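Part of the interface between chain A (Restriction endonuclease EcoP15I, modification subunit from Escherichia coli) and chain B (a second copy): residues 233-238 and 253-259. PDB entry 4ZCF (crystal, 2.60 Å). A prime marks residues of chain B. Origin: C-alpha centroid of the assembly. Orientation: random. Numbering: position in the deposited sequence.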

# COMPACT_ATOMS: atom_id res chain seq x y z
N ASN A 233 -6.84 21.73 29.58
CA ASN A 233 -8.09 22.47 29.48
C ASN A 233 -9.28 21.52 29.61
O ASN A 233 -9.24 20.43 29.03
CB ASN A 233 -8.17 23.20 28.14
CG ASN A 233 -7.24 24.37 28.07
OD1 ASN A 233 -7.18 25.21 28.98
ND2 ASN A 233 -6.48 24.44 26.98
N PRO A 234 -10.32 21.88 30.40
CA PRO A 234 -11.47 20.96 30.59
C PRO A 234 -12.15 20.50 29.30
O PRO A 234 -12.37 21.30 28.40
CB PRO A 234 -12.42 21.78 31.48
CG PRO A 234 -12.01 23.22 31.27
CD PRO A 234 -10.52 23.13 31.16
N SER A 235 -12.44 19.20 29.21
CA SER A 235 -13.09 18.59 28.06
C SER A 235 -13.64 17.22 28.42
O SER A 235 -13.46 16.77 29.54
CB SER A 235 -12.09 18.43 26.91
OG SER A 235 -12.78 18.34 25.66
N ASN A 236 -14.26 16.55 27.45
CA ASN A 236 -14.71 15.17 27.55
C ASN A 236 -13.44 14.31 27.37
O ASN A 236 -12.84 13.91 28.37
CB ASN A 236 -15.74 14.89 26.46
CG ASN A 236 -16.95 15.77 26.49
OD1 ASN A 236 -17.32 16.38 25.48
ND2 ASN A 236 -17.65 15.82 27.61
N ILE A 237 -12.96 14.15 26.13
CA ILE A 237 -11.70 13.47 25.80
C ILE A 237 -10.67 14.58 25.62
O ILE A 237 -10.99 15.61 25.03
CB ILE A 237 -11.79 12.55 24.53
CG1 ILE A 237 -12.93 11.50 24.65
CG2 ILE A 237 -10.45 11.89 24.15
CD1 ILE A 237 -13.19 10.74 23.46
N ALA A 238 -9.47 14.38 26.17
CA ALA A 238 -8.35 15.30 26.06
C ALA A 238 -7.56 14.79 24.85
O ALA A 238 -6.90 13.75 24.93
CB ALA A 238 -7.50 15.23 27.33
N GLN B 253 -26.42 18.63 24.00
CA GLN B 253 -26.95 18.24 25.30
C GLN B 253 -25.92 17.59 26.25
O GLN B 253 -26.27 17.28 27.40
CB GLN B 253 -28.15 17.30 25.08
CG GLN B 253 -29.35 17.61 25.97
CD GLN B 253 -29.77 19.05 25.89
OE1 GLN B 253 -30.09 19.59 24.82
NE2 GLN B 253 -29.70 19.73 27.03
N LEU B 254 -24.67 17.38 25.78
CA LEU B 254 -23.61 16.71 26.52
C LEU B 254 -22.85 17.62 27.46
O LEU B 254 -22.54 18.76 27.11
CB LEU B 254 -22.62 16.01 25.56
CG LEU B 254 -21.47 15.14 26.15
CD1 LEU B 254 -22.00 13.81 26.72
CD2 LEU B 254 -20.38 14.88 25.11
N ILE B 255 -22.51 17.09 28.65
CA ILE B 255 -21.72 17.80 29.66
C ILE B 255 -20.38 18.29 29.05
O ILE B 255 -19.73 17.55 28.30
CB ILE B 255 -21.55 16.90 30.92
CG1 ILE B 255 -20.91 17.64 32.10
CG2 ILE B 255 -20.87 15.54 30.60
CD1 ILE B 255 -21.17 16.98 33.42
N SER B 256 -20.02 19.56 29.33
CA SER B 256 -18.82 20.26 28.84
C SER B 256 -17.51 19.52 29.16
O SER B 256 -16.56 19.57 28.38
CB SER B 256 -18.76 21.66 29.44
OG SER B 256 -18.78 21.58 30.86
N GLU B 257 -17.47 18.86 30.33
CA GLU B 257 -16.30 18.13 30.78
C GLU B 257 -16.57 16.82 31.51
O GLU B 257 -17.59 16.68 32.16
CB GLU B 257 -15.32 19.04 31.55
CG GLU B 257 -15.87 19.68 32.80
CD GLU B 257 -14.82 20.43 33.59
OE1 GLU B 257 -15.00 21.64 33.84
OE2 GLU B 257 -13.77 19.81 33.92
N TRP B 258 -15.61 15.88 31.41
CA TRP B 258 -15.62 14.57 32.05
C TRP B 258 -14.52 14.53 33.10
O TRP B 258 -13.36 14.79 32.79
CB TRP B 258 -15.39 13.44 31.03
CG TRP B 258 -16.55 13.16 30.13
CD1 TRP B 258 -17.84 13.58 30.29
CD2 TRP B 258 -16.56 12.29 28.99
NE1 TRP B 258 -18.63 13.08 29.29
CE2 TRP B 258 -17.88 12.26 28.49
CE3 TRP B 258 -15.57 11.53 28.35
CZ2 TRP B 258 -18.23 11.53 27.35
CZ3 TRP B 258 -15.91 10.80 27.21
CH2 TRP B 258 -17.22 10.81 26.72
N LYS B 259 -14.90 14.18 34.34
CA LYS B 259 -13.98 14.09 35.47
C LYS B 259 -14.33 12.86 36.30
O LYS B 259 -15.50 12.56 36.49
CB LYS B 259 -14.01 15.38 36.30
O HOH W 1 -11.45 14.71 30.55

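Two direct hydrogen bonds join these stretches, and both accept on backbone carbonyls. The first is main chain to main chain: Trp258′ N donates to Ser235 O over 3.0 Å, with an N-H...O angle of 170° that leaves little doubt about the assignment. The same carbonyl oxygen lies 3.4 Å from Glu257′ CA, where an angle of 130° at the hydrogen fits a supplementary CA-H...O contact. The backbones are close here, with Ser235 CA and Glu257′ CA 4.2 Å apart.

The second bond comes from a side chain. Asn236 ND2 donates to Ile255′ O at 2.8 Å and 158°, so the amide reaches the carbonyl of a loop residue whose own side chain contributes little. Proximity alone would mislead at Trp258′ NE1, which is 3.4 Å from Asn236 ND2: both are donors, and no hydrogen bond links them. The amide nitrogen instead sits over one face of the indole. Asn236 CB lies over that ring system too, 3.8 Å from the centroid of the six-membered ring and 14° off its normal, which supports a CH-pi contact. Asn236 OD1 gains no hydrogen bond from the opposing stretch; its closest neighbour there is Leu254′ CD2, at 3.4 Å.

Water 1 is placed to donate to two further carbonyls, lying 2.7 Å from Asn236 O and 2.9 Å from Trp258′ O. Each passes the angle test with water as donor, although acceptors in reach outnumber its protons once atoms elsewhere in the structure are counted.

Ser235 OG turns to its own chain, donating a weak bond to Ile237 O at 3.3 Å; its CA-to-CB bond points away from the partner. Apolar packing completes the contact: Ile237 CG1 approaches Trp258′ CZ3 obliquely at 4.0 Å.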